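Local atomic coordinates of YHDH (Escherichia coli, PDB entry 1O89), a protein that probably catalyses the NADPH-dependent reduction of acrylyl-CoA to propanoyl-CoA. Residues Glu103-Gly108 with Arg140-Ile145; Trp109-Asn114 with Ala123-Asp128; Ala152-Met157 with Pro293-Gln298; Ala184-His189 with Asp306-Phe311. All blocks are in the same frame, centred on the assembly; numbering follows the deposited sequence.

Contact 1. Residues Glu103-Gly108 with Arg140-Ile145; sequences EVLLTG and RKAMII
Strand 103-107 of the GroES-like catalytic domain packs against the opening turns of helix 139-161, with Leu105 facing Ala142 and Met143. The two segments run nearly parallel, at 12°, their axes 9.4 Å apart at closest approach. Leu105 holds CG in the position between the backbone N and the carbonyl carbon (chi1 74°), and this branch point lies 4.2 Å from CB of Ala142. A methyl is all the helix offers here, and its small size lets the backbones come close, the CA atoms of Leu105 and Ala142 being 7.2 Å apart. Met143 reaches across by length instead: its chain bends at CB-CG and again at the sulfur, bringing CE to 4.4 Å from CB of Leu105 and 4.3 Å from the carbonyl O of Leu106. An unbranched, flexible thioether suits a reach from helix to strand. The same methionine also touches Trp57, Ser59 and Asp85, while Trp300 of helix 293-306 packs on Leu105. With four buried residues and no polar bond between the segments, this is apolar helix-on-sheet packing, as expected where the catalytic domain of a medium-chain dehydrogenase meets the helix leading to its nucleotide-binding domain.

Contact 2. Residues Trp109-Asn114 with Ala123-Asp128; sequences WGVGEN and ARVKGD
Trp109 sets its ring obliquely against the backbone O of Asp128, while Val111 and Val125 turn their CB atoms toward each other's segment and meet through single methyls. In the tryptophan CG is anti to its own carbonyl carbon (chi1 -64°), which swings the indole out beside the backbone N. The six-membered ring makes the contact, with CZ2 lying 4.1 Å from Asp128 O. The indole also stacks with Trp129, the residue directly after Asp128. The carboxylate of Asp128 leads away from the indole to a salt bridge with Arg97.

Between the valines, CG2 of Val111 lies 4.3 Å from CG1 of Val125. Val125 ends strand 122-125 of the GroES-like domain's sheet, and Val111 belongs to the loop that leaves strand 103-107 of that sheet, so the pair closes the loop down onto it. Phe86 touches both valines, and beta-branched side chains of this compact size fit well beside it.

Within the loop the chain turns tightly on itself: Gly110 O accepts from both Glu113 N and Asn114 N, each at 2.9 Å. At Gly110 and Gly112 phi is positive, 90° and 79°, and a side chain would press against the preceding carbonyl O. Glu113 points out of the turn to a salt bridge with Lys63, whereas Gly127 N, at the start of a short 3-10 segment, donates to the carboxylate of Asp50.

Contact 3. Residues Ala152-Met157 with Pro293-Gln298; sequences AMLCVM and PERRAQ
The helical segments 152-157 and 293-298 cross almost at right angles, at 101°, with axes 10.7 Å apart, and Leu154, Met157 and Arg295 fill the space between them. The first belongs to the helix that leads into the parallel Rossmann sheet, the second to the helix that follows its edge strand 282-285. Leu154 and Arg295 run antiparallel alongside each other, so that the leucine's CD2 lies 3.6 Å from both CD and NE of Arg295, where the aliphatic chain passes into the guanidinium. Arg295 has to bend to run this way, turning at CB-CG (chi2 -63°). Met157 comes from the same side of the guanidinium plane, farther over the group: its CE methyl lies 3.4 Å above one face, offset toward the rim. Flat and polar only round its edge, a guanidinium can accept a methyl over its face and keep its N-H groups for other partners. The thioether bends at the sulfur (chi3 76°), which also places CE 3.6 Å from CD of Gln298, whose extended chain it passes at a slant.

Arg295 NH2 forms a salt bridge with Asp161, near the end of the same helix as Leu154 and Met157. With a leucine in place of Arg295, Asp161 would probably be left without this charged mate, and Met157 CE would lose the flat group beneath it. Asp161 is not the arginine's only link to that helix: a water in the guanidinium plane, at its edge, accepts from Arg295 NH2 at 3.0 Å and donates to the backbone O of Leu154 at 2.8 Å.

Contact 4. Residues Ala184-His189 with Asp306-Phe311; sequences AVALLH and DLPESF
Apolar contacts dominate the meeting of Leu187 and Ala186 with the end of helix 293-306 and the link that follows. Leu187 carries most of it. Its CD2 lies 3.4 Å from CD1 of Leu307, tighter than usual for two methyl carbons, and the two side chains are set askew. Leu187 keeps CG anti to its carbonyl carbon (chi1 -75°), whereas Leu307 sits off a staggered position at chi1 -129°; this torsion and the short contact may reflect the model as much as real strain. The same CD1 of Leu307 rests 4.2 Å above the centre of the Phe311 ring, so this methyl is held between a leucine and an aromatic face. CB of Asp306 joins the group, 3.7 Å from CD2 of Leu187. Ala186, with only a methyl to offer, allows the compact ring of Pro308 to approach, its CD being 4.4 Å from the alanine CB.

One carbon-to-oxygen contact is added by the backbone O of Asp306, 3.7 Å from CD2 of Leu187.

The charged end of Asp306 is turned to partners outside the two segments. OD1 makes a salt bridge with Lys190 and OD2 another with Arg302, so its charge is probably offset by two cations.

Backbone features set the course of the chain: Leu307 is the first residue to leave helical angles, and Pro308, with no N-H to donate, suits the end of a helix; Phe311 N then bonds to Pro308 O at the start of the next turn. The contact joins helix 179-190, which follows the first strand of the Rossmann fold, to the end of helix 293-306 and the link after it.

Overall arrangement
Helix 139-161 ties the set together, since it supplies one segment each to contact 1 and contact 3 and touches contact 4 through Met153 and Ala152 against Leu187. Contacts 1 and 2 share the GroES-like sheet, Leu106 CD2 lying 3.7 Å from Val111 CB. Arg296 joins these to contact 3: its NH1 is 2.9 Å from Thr107 O and its CZ 3.3 Å from Trp109 NE1. Contacts 2 and 4 are farthest apart, centres about 28 Å, on opposite sides of the chain's centre. The NADP(+) site lies nearest contact 3, where the side chain of Leu154 is about 5 Å from that of the cofactor-binding Ser288; Leu187 of contact 4 is about 8 Å from Val180.

Contact 1. Residues Glu103-Gly108 with Arg140-Ile145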
loop_
_atom_site.group_PDB
_atom_site.type_symbol
_atom_site.label_atom_id
_atom_site.label_comp_id
_atom_site.label_asym_id
_atom_site.label_seq_id
_atom_site.Cartn_x
_atom_site.Cartn_y
_atom_site.Cartn_z
ATOM N N GLU A 103 10.243 -7.215 34.803
ATOM C CA GLU A 103 10.627 -6.153 33.883
ATOM C C GLU A 103 9.729 -6.140 32.638
ATOM O O GLU A 103 9.381 -7.187 32.078
ATOM C CB GLU A 103 12.123 -6.146 33.520
ATOM C CG GLU A 103 12.779 -7.478 33.191
ATOM C CD GLU A 103 14.114 -7.683 33.904
ATOM O OE1 GLU A 103 14.585 -6.728 34.564
ATOM O OE2 GLU A 103 14.694 -8.807 33.815
ATOM N N VAL A 104 9.332 -4.929 32.264
ATOM C CA VAL A 104 8.475 -4.672 31.125
ATOM C C VAL A 104 8.969 -3.421 30.396
ATOM O O VAL A 104 9.767 -2.643 30.921
ATOM C CB VAL A 104 6.977 -4.466 31.557
ATOM C CG1 VAL A 104 6.373 -5.752 32.084
ATOM C CG2 VAL A 104 6.828 -3.341 32.597
ATOM N N LEU A 105 8.508 -3.241 29.170
ATOM C CA LEU A 105 8.639 -1.952 28.500
ATOM C C LEU A 105 7.330 -1.518 27.888
ATOM O O LEU A 105 6.374 -2.292 27.789
ATOM C CB LEU A 105 9.800 -1.950 27.484
ATOM C CG LEU A 105 9.851 -2.624 26.105
ATOM C CD1 LEU A 105 10.117 -4.093 26.241
ATOM C CD2 LEU A 105 8.653 -2.350 25.173
ATOM N N LEU A 106 7.298 -0.255 27.490
ATOM C CA LEU A 106 6.161 0.324 26.814
ATOM C C LEU A 106 6.652 1.350 25.826
ATOM O O LEU A 106 7.556 2.137 26.149
ATOM C CB LEU A 106 5.224 1.005 27.818
ATOM C CG LEU A 106 3.958 1.601 27.182
ATOM C CD1 LEU A 106 2.747 1.452 28.092
ATOM C CD2 LEU A 106 4.132 3.083 26.791
ATOM N N THR A 107 6.090 1.309 24.618
ATOM C CA THR A 107 6.104 2.441 23.691
ATOM C C THR A 107 4.693 2.679 23.156
ATOM O O THR A 107 3.884 1.756 23.071
ATOM C CB THR A 107 7.111 2.228 22.543
ATOM O OG1 THR A 107 6.711 1.120 21.723
ATOM C CG2 THR A 107 8.471 1.804 23.121
ATOM N N GLY A 108 4.404 3.939 22.835
ATOM C CA GLY A 108 3.162 4.328 22.188
ATOM C C GLY A 108 1.906 4.329 23.055
ATOM O O GLY A 108 1.948 4.564 24.262
ATOM N N ARG A 140 17.555 -0.499 29.822
ATOM C CA ARG A 140 18.386 0.497 29.153
ATOM C C ARG A 140 18.437 0.256 27.645
ATOM O O ARG A 140 18.209 1.168 26.868
ATOM C CB ARG A 140 19.804 0.504 29.736
ATOM C CG ARG A 140 20.646 1.708 29.344
ATOM C CD ARG A 140 21.938 1.838 30.160
ATOM N NE ARG A 140 22.679 3.039 29.807
ATOM C CZ ARG A 140 23.486 3.156 28.746
ATOM N NH1 ARG A 140 23.668 2.149 27.890
ATOM N NH2 ARG A 140 24.120 4.304 28.534
ATOM N N LYS A 141 18.742 -0.973 27.245
ATOM C CA LYS A 141 18.806 -1.334 25.834
ATOM C C LYS A 141 17.464 -1.077 25.156
ATOM O O LYS A 141 17.420 -0.583 24.036
ATOM C CB LYS A 141 19.192 -2.810 25.656
ATOM C CG LYS A 141 20.612 -3.153 26.075
ATOM C CD LYS A 141 20.898 -4.642 25.877
ATOM C CE LYS A 141 22.359 -4.990 26.152
ATOM N NZ LYS A 141 22.799 -6.220 25.402
ATOM N N ALA A 142 16.375 -1.401 25.837
ATOM C CA ALA A 142 15.044 -1.214 25.265
ATOM C C ALA A 142 14.778 0.257 24.974
ATOM O O ALA A 142 14.164 0.588 23.982
ATOM C CB ALA A 142 13.968 -1.772 26.186
ATOM N N MET A 143 15.246 1.145 25.830
ATOM C CA MET A 143 15.039 2.567 25.593
ATOM C C MET A 143 15.999 3.131 24.564
ATOM O O MET A 143 15.671 4.114 23.926
ATOM C CB MET A 143 15.128 3.343 26.902
ATOM C CG MET A 143 14.029 2.953 27.867
ATOM S SD MET A 143 12.420 3.361 27.183
ATOM C CE MET A 143 11.857 1.837 26.563
ATOM N N ILE A 144 17.181 2.532 24.423
ATOM C CA ILE A 144 18.084 2.874 23.334
ATOM C C ILE A 144 17.392 2.588 21.994
ATOM O O ILE A 144 17.399 3.440 21.107
ATOM C CB ILE A 144 19.408 2.090 23.439
ATOM C CG1 ILE A 144 20.262 2.641 24.584
ATOM C CG2 ILE A 144 20.205 2.151 22.097
ATOM C CD1 ILE A 144 21.395 1.735 24.976
ATOM N N ILE A 145 16.780 1.408 21.871
ATOM C CA ILE A 145 16.049 1.023 20.658
ATOM C C ILE A 145 14.916 2.022 20.457
ATOM O O ILE A 145 14.870 2.735 19.451
ATOM C CB ILE A 145 15.469 -0.429 20.763
ATOM C CG1 ILE A 145 16.581 -1.476 20.841
ATOM C CG2 ILE A 145 14.584 -0.754 19.574
ATOM C CD1 ILE A 145 16.069 -2.848 21.324
#

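Contact 2. Residues Trp109-Asn114 with Ala123-Asp128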
loop_
_atom_site.group_PDB
_atom_site.type_symbol
_atom_site.label_atom_id
_atom_site.label_comp_id
_atom_site.label_asym_id
_atom_site.label_seq_id
_atom_site.Cartn_x
_atom_site.Cartn_y
_atom_site.Cartn_z
ATOM N N TRP A 109 0.790 4.077 22.390
ATOM C CA TRP A 109 -0.563 4.017 22.963
ATOM C C TRP A 109 -1.109 5.368 23.438
ATOM O O TRP A 109 -2.158 5.419 24.050
ATOM C CB TRP A 109 -0.657 2.967 24.074
ATOM C CG TRP A 109 -0.423 1.556 23.612
ATOM C CD1 TRP A 109 0.638 0.769 23.915
ATOM C CD2 TRP A 109 -1.277 0.765 22.784
ATOM N NE1 TRP A 109 0.509 -0.462 23.324
ATOM C CE2 TRP A 109 -0.662 -0.494 22.624
ATOM C CE3 TRP A 109 -2.514 0.981 22.174
ATOM C CZ2 TRP A 109 -1.232 -1.516 21.883
ATOM C CZ3 TRP A 109 -3.078 -0.039 21.420
ATOM C CH2 TRP A 109 -2.438 -1.269 21.285
ATOM N N GLY A 110 -0.436 6.461 23.079
ATOM C CA GLY A 110 -0.785 7.796 23.545
ATOM C C GLY A 110 -0.069 8.165 24.849
ATOM O O GLY A 110 -0.192 9.289 25.339
ATOM N N VAL A 111 0.679 7.219 25.409
ATOM C CA VAL A 111 1.447 7.454 26.620
ATOM C C VAL A 111 2.486 8.542 26.350
ATOM O O VAL A 111 3.138 8.557 25.308
ATOM C CB VAL A 111 2.112 6.145 27.121
ATOM C CG1 VAL A 111 2.933 6.384 28.365
ATOM C CG2 VAL A 111 1.044 5.075 27.399
ATOM N N GLY A 112 2.642 9.457 27.301
ATOM C CA GLY A 112 3.462 10.639 27.093
ATOM C C GLY A 112 2.824 11.762 26.293
ATOM O O GLY A 112 3.420 12.830 26.185
ATOM N N GLU A 113 1.626 11.537 25.756
ATOM C CA GLU A 113 0.927 12.521 24.936
ATOM C C GLU A 113 -0.422 12.904 25.544
ATOM O O GLU A 113 -0.634 14.065 25.889
ATOM C CB GLU A 113 0.717 12.003 23.507
ATOM C CG GLU A 113 2.001 11.607 22.800
ATOM C CD GLU A 113 1.747 11.090 21.399
ATOM O OE1 GLU A 113 1.661 11.916 20.457
ATOM O OE2 GLU A 113 1.615 9.858 21.240
ATOM N N ASN A 114 -1.333 11.942 25.653
ATOM C CA ASN A 114 -2.611 12.183 26.311
ATOM C C ASN A 114 -2.832 11.297 27.539
ATOM O O ASN A 114 -3.928 11.259 28.104
ATOM C CB ASN A 114 -3.768 12.068 25.307
ATOM C CG ASN A 114 -3.868 10.695 24.667
ATOM O OD1 ASN A 114 -3.374 9.695 25.198
ATOM N ND2 ASN A 114 -4.529 10.639 23.519
ATOM N N ALA A 123 4.464 4.977 36.424
ATOM C CA ALA A 123 3.454 5.131 35.387
ATOM C C ALA A 123 2.356 4.087 35.598
ATOM O O ALA A 123 2.642 2.955 35.968
ATOM C CB ALA A 123 4.080 4.961 34.034
ATOM N N ARG A 124 1.100 4.484 35.423
ATOM C CA ARG A 124 -0.037 3.567 35.507
ATOM C C ARG A 124 -0.663 3.461 34.115
ATOM O O ARG A 124 -1.057 4.464 33.517
ATOM C CB ARG A 124 -1.067 4.046 36.537
ATOM C CG ARG A 124 -2.115 2.985 36.903
ATOM C CD ARG A 124 -3.004 3.297 38.120
ATOM N NE ARG A 124 -2.232 3.517 39.344
ATOM C CZ ARG A 124 -2.683 4.139 40.441
ATOM N NH1 ARG A 124 -3.922 4.632 40.496
ATOM N NH2 ARG A 124 -1.879 4.267 41.500
ATOM N N VAL A 125 -0.713 2.238 33.609
ATOM C CA VAL A 125 -1.161 1.952 32.262
ATOM C C VAL A 125 -2.032 0.703 32.212
ATOM O O VAL A 125 -2.115 -0.054 33.179
ATOM C CB VAL A 125 0.047 1.740 31.333
ATOM C CG1 VAL A 125 0.875 3.042 31.217
ATOM C CG2 VAL A 125 0.925 0.577 31.813
ATOM N N LYS A 126 -2.695 0.507 31.077
ATOM C CA LYS A 126 -3.403 -0.731 30.798
ATOM C C LYS A 126 -2.390 -1.831 30.471
ATOM O O LYS A 126 -1.406 -1.583 29.790
ATOM C CB LYS A 126 -4.368 -0.540 29.626
ATOM C CG LYS A 126 -5.443 0.502 29.870
ATOM C CD LYS A 126 -6.417 0.572 28.696
ATOM C CE LYS A 126 -7.716 1.286 29.074
ATOM N NZ LYS A 126 -7.865 2.618 28.393
ATOM N N GLY A 127 -2.649 -3.051 30.944
ATOM C CA GLY A 127 -1.733 -4.167 30.755
ATOM C C GLY A 127 -1.564 -4.530 29.297
ATOM O O GLY A 127 -0.478 -4.941 28.887
ATOM N N ASP A 128 -2.636 -4.355 28.523
ATOM C CA ASP A 128 -2.627 -4.525 27.065
ATOM C C ASP A 128 -1.605 -3.648 26.339
ATOM O O ASP A 128 -1.257 -3.924 25.185
ATOM C CB ASP A 128 -4.000 -4.182 26.468
ATOM C CG ASP A 128 -5.130 -5.042 27.017
ATOM O OD1 ASP A 128 -4.957 -6.271 27.144
ATOM O OD2 ASP A 128 -6.244 -4.563 27.321
#

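Contact 3. Residues Ala152-Met157 with Pro293-Gln298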
loop_
_atom_site.group_PDB
_atom_site.type_symbol
_atom_site.label_atom_id
_atom_site.label_comp_id
_atom_site.label_asym_id
_atom_site.label_seq_id
_atom_site.Cartn_x
_atom_site.Cartn_y
_atom_site.Cartn_z
ATOM N N ALA A 152 11.244 1.138 12.983
ATOM C CA ALA A 152 12.125 0.624 11.946
ATOM C C ALA A 152 11.848 -0.855 11.714
ATOM O O ALA A 152 11.701 -1.286 10.567
ATOM C CB ALA A 152 13.564 0.841 12.302
ATOM N N MET A 153 11.737 -1.627 12.791
ATOM C CA MET A 153 11.513 -3.059 12.640
ATOM C C MET A 153 10.191 -3.335 11.953
ATOM O O MET A 153 10.125 -4.182 11.084
ATOM C CB MET A 153 11.546 -3.783 13.983
ATOM C CG MET A 153 11.611 -5.301 13.857
ATOM S SD MET A 153 13.232 -5.936 13.348
ATOM C CE MET A 153 12.868 -6.451 11.742
ATOM N N LEU A 154 9.143 -2.616 12.332
ATOM C CA LEU A 154 7.847 -2.793 11.693
ATOM C C LEU A 154 7.922 -2.458 10.213
ATOM O O LEU A 154 7.212 -3.057 9.412
ATOM C CB LEU A 154 6.758 -1.962 12.386
ATOM C CG LEU A 154 6.333 -2.463 13.784
ATOM C CD1 LEU A 154 5.633 -1.376 14.531
ATOM C CD2 LEU A 154 5.396 -3.663 13.681
ATOM N N CYS A 155 8.755 -1.483 9.848
ATOM C CA CYS A 155 8.948 -1.166 8.430
ATOM C C CYS A 155 9.622 -2.319 7.705
ATOM O O CYS A 155 9.225 -2.670 6.602
ATOM C CB CYS A 155 9.757 0.107 8.237
ATOM S SG CYS A 155 8.859 1.579 8.755
ATOM N N VAL A 156 10.627 -2.911 8.335
ATOM C CA VAL A 156 11.368 -4.013 7.729
ATOM C C VAL A 156 10.430 -5.201 7.551
ATOM O O VAL A 156 10.412 -5.840 6.497
ATOM C CB VAL A 156 12.577 -4.406 8.570
ATOM C CG1 VAL A 156 13.152 -5.742 8.119
ATOM C CG2 VAL A 156 13.634 -3.299 8.508
ATOM N N MET A 157 9.614 -5.456 8.565
ATOM C CA MET A 157 8.644 -6.548 8.509
ATOM C C MET A 157 7.611 -6.328 7.392
ATOM O O MET A 157 7.140 -7.291 6.799
ATOM C CB MET A 157 7.934 -6.690 9.857
ATOM C CG MET A 157 8.779 -7.323 10.910
ATOM S SD MET A 157 8.284 -6.951 12.581
ATOM C CE MET A 157 6.870 -7.973 12.783
ATOM N N PRO A 293 -0.973 -6.107 20.188
ATOM C CA PRO A 293 0.022 -6.805 21.029
ATOM C C PRO A 293 0.817 -7.931 20.342
ATOM O O PRO A 293 1.998 -8.082 20.638
ATOM C CB PRO A 293 -0.814 -7.388 22.186
ATOM C CG PRO A 293 -2.096 -6.642 22.194
ATOM C CD PRO A 293 -2.300 -6.043 20.833
ATOM N N GLU A 294 0.182 -8.709 19.471
ATOM C CA GLU A 294 0.840 -9.853 18.835
ATOM C C GLU A 294 1.958 -9.361 17.914
ATOM O O GLU A 294 3.116 -9.721 18.089
ATOM C CB GLU A 294 -0.178 -10.702 18.060
ATOM C CG GLU A 294 0.402 -11.985 17.476
ATOM C CD GLU A 294 -0.647 -12.894 16.856
ATOM O OE1 GLU A 294 -1.568 -13.344 17.582
ATOM O OE2 GLU A 294 -0.545 -13.176 15.640
ATOM N N ARG A 295 1.594 -8.507 16.961
ATOM C CA ARG A 295 2.545 -7.849 16.062
ATOM C C ARG A 295 3.677 -7.145 16.828
ATOM O O ARG A 295 4.839 -7.162 16.418
ATOM C CB ARG A 295 1.801 -6.815 15.204
ATOM C CG ARG A 295 2.038 -6.942 13.719
ATOM C CD ARG A 295 3.458 -6.716 13.324
ATOM N NE ARG A 295 3.606 -6.286 11.935
ATOM C CZ ARG A 295 3.724 -7.100 10.887
ATOM N NH1 ARG A 295 3.676 -8.420 11.025
ATOM N NH2 ARG A 295 3.888 -6.592 9.685
ATOM N N ARG A 296 3.312 -6.536 17.950
ATOM C CA ARG A 296 4.210 -5.711 18.741
ATOM C C ARG A 296 5.280 -6.564 19.391
ATOM O O ARG A 296 6.459 -6.237 19.313
ATOM C CB ARG A 296 3.395 -4.984 19.818
ATOM C CG ARG A 296 4.144 -4.002 20.674
ATOM C CD ARG A 296 3.241 -3.248 21.631
ATOM N NE ARG A 296 2.317 -2.338 20.957
ATOM C CZ ARG A 296 2.535 -1.039 20.740
ATOM N NH1 ARG A 296 3.661 -0.456 21.140
ATOM N NH2 ARG A 296 1.613 -0.299 20.134
ATOM N N ALA A 297 4.862 -7.650 20.037
ATOM C CA ALA A 297 5.788 -8.596 20.664
ATOM C C ALA A 297 6.689 -9.209 19.590
ATOM O O ALA A 297 7.893 -9.355 19.788
ATOM C CB ALA A 297 5.035 -9.672 21.392
ATOM N N GLN A 298 6.093 -9.538 18.445
ATOM C CA GLN A 298 6.840 -10.098 17.338
ATOM C C GLN A 298 7.980 -9.167 16.909
ATOM O O GLN A 298 9.080 -9.624 16.633
ATOM C CB GLN A 298 5.900 -10.405 16.183
ATOM C CG GLN A 298 6.580 -10.933 14.930
ATOM C CD GLN A 298 5.603 -11.168 13.786
ATOM O OE1 GLN A 298 5.948 -11.831 12.804
ATOM N NE2 GLN A 298 4.383 -10.639 13.912
HETATM O O HOH W 1 4.547 -3.669 9.751
#

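Contact 4. Residues Ala184-His189 with Asp306-Phe311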
loop_
_atom_site.group_PDB
_atom_site.type_symbol
_atom_site.label_atom_id
_atom_site.label_comp_id
_atom_site.label_asym_id
_atom_site.label_seq_id
_atom_site.Cartn_x
_atom_site.Cartn_y
_atom_site.Cartn_z
ATOM N N ALA A 184 16.840 1.444 10.679
ATOM C CA ALA A 184 16.410 0.680 9.503
ATOM C C ALA A 184 17.623 0.313 8.645
ATOM O O ALA A 184 17.685 -0.787 8.123
ATOM C CB ALA A 184 15.396 1.440 8.694
ATOM N N VAL A 185 18.600 1.216 8.536
ATOM C CA VAL A 185 19.787 0.945 7.737
ATOM C C VAL A 185 20.535 -0.261 8.311
ATOM O O VAL A 185 20.897 -1.169 7.566
ATOM C CB VAL A 185 20.728 2.164 7.648
ATOM C CG1 VAL A 185 22.096 1.767 7.058
ATOM C CG2 VAL A 185 20.104 3.278 6.811
ATOM N N ALA A 186 20.761 -0.264 9.629
ATOM C CA ALA A 186 21.438 -1.373 10.302
ATOM C C ALA A 186 20.641 -2.683 10.237
ATOM O O ALA A 186 21.198 -3.722 9.956
ATOM C CB ALA A 186 21.765 -1.005 11.755
ATOM N N LEU A 187 19.334 -2.638 10.455
ATOM C CA LEU A 187 18.516 -3.848 10.361
ATOM C C LEU A 187 18.593 -4.465 8.977
ATOM O O LEU A 187 18.848 -5.652 8.851
ATOM C CB LEU A 187 17.058 -3.554 10.701
ATOM C CG LEU A 187 16.801 -3.349 12.201
ATOM C CD1 LEU A 187 15.413 -2.776 12.401
ATOM C CD2 LEU A 187 16.981 -4.667 12.977
ATOM N N LEU A 188 18.383 -3.644 7.949
ATOM C CA LEU A 188 18.413 -4.094 6.555
ATOM C C LEU A 188 19.779 -4.642 6.156
ATOM O O LEU A 188 19.887 -5.697 5.549
ATOM C CB LEU A 188 18.037 -2.944 5.610
ATOM C CG LEU A 188 16.586 -2.481 5.640
ATOM C CD1 LEU A 188 16.440 -1.218 4.837
ATOM C CD2 LEU A 188 15.665 -3.554 5.087
ATOM N N HIS A 189 20.823 -3.903 6.490
ATOM C CA HIS A 189 22.195 -4.345 6.254
ATOM C C HIS A 189 22.510 -5.680 6.931
ATOM O O HIS A 189 23.117 -6.543 6.334
ATOM C CB HIS A 189 23.185 -3.302 6.765
ATOM C CG HIS A 189 24.611 -3.726 6.632
ATOM N ND1 HIS A 189 25.355 -4.171 7.700
ATOM C CD2 HIS A 189 25.415 -3.809 5.547
ATOM C CE1 HIS A 189 26.571 -4.481 7.286
ATOM N NE2 HIS A 189 26.630 -4.278 5.980
ATOM N N ASP A 306 18.058 -9.331 15.213
ATOM C CA ASP A 306 18.598 -8.671 14.016
ATOM C C ASP A 306 19.370 -7.379 14.230
ATOM O O ASP A 306 19.978 -6.865 13.288
ATOM C CB ASP A 306 17.475 -8.366 13.034
ATOM C CG ASP A 306 16.766 -9.602 12.562
ATOM O OD1 ASP A 306 17.353 -10.717 12.586
ATOM O OD2 ASP A 306 15.600 -9.535 12.148
ATOM N N LEU A 307 19.328 -6.828 15.436
ATOM C CA LEU A 307 20.081 -5.612 15.717
ATOM C C LEU A 307 21.495 -6.065 16.033
ATOM O O LEU A 307 21.658 -6.941 16.878
ATOM C CB LEU A 307 19.479 -4.859 16.904
ATOM C CG LEU A 307 19.166 -3.365 16.775
ATOM C CD1 LEU A 307 18.496 -3.013 15.481
ATOM C CD2 LEU A 307 18.313 -2.940 17.963
ATOM N N PRO A 308 22.514 -5.523 15.360
ATOM C CA PRO A 308 23.901 -5.905 15.674
ATOM C C PRO A 308 24.302 -5.450 17.081
ATOM O O PRO A 308 23.669 -4.554 17.638
ATOM C CB PRO A 308 24.752 -5.170 14.612
ATOM C CG PRO A 308 23.812 -4.395 13.745
ATOM C CD PRO A 308 22.436 -4.507 14.296
ATOM N N GLU A 309 25.343 -6.057 17.640
ATOM C CA GLU A 309 25.842 -5.645 18.961
ATOM C C GLU A 309 26.391 -4.217 18.956
ATOM O O GLU A 309 26.206 -3.476 19.930
ATOM C CB GLU A 309 26.902 -6.622 19.490
ATOM C CG GLU A 309 26.348 -7.982 19.926
ATOM C CD GLU A 309 25.099 -7.883 20.799
ATOM O OE1 GLU A 309 25.241 -7.763 22.039
ATOM O OE2 GLU A 309 23.973 -7.928 20.246
ATOM N N SER A 310 27.032 -3.828 17.855
ATOM C CA SER A 310 27.581 -2.476 17.701
ATOM C C SER A 310 26.519 -1.375 17.794
ATOM O O SER A 310 26.841 -0.211 18.052
ATOM C CB SER A 310 28.328 -2.353 16.366
ATOM O OG SER A 310 27.481 -2.675 15.271
ATOM N N PHE A 311 25.260 -1.746 17.581
ATOM C CA PHE A 311 24.158 -0.813 17.713
ATOM C C PHE A 311 23.910 -0.390 19.177
ATOM O O PHE A 311 23.555 0.768 19.434
ATOM C CB PHE A 311 22.894 -1.435 17.117
ATOM C CG PHE A 311 21.691 -0.564 17.237
ATOM C CD1 PHE A 311 21.459 0.452 16.318
ATOM C CD2 PHE A 311 20.796 -0.746 18.279
ATOM C CE1 PHE A 311 20.339 1.268 16.434
ATOM C CE2 PHE A 311 19.679 0.060 18.400
ATOM C CZ PHE A 311 19.449 1.065 17.475
#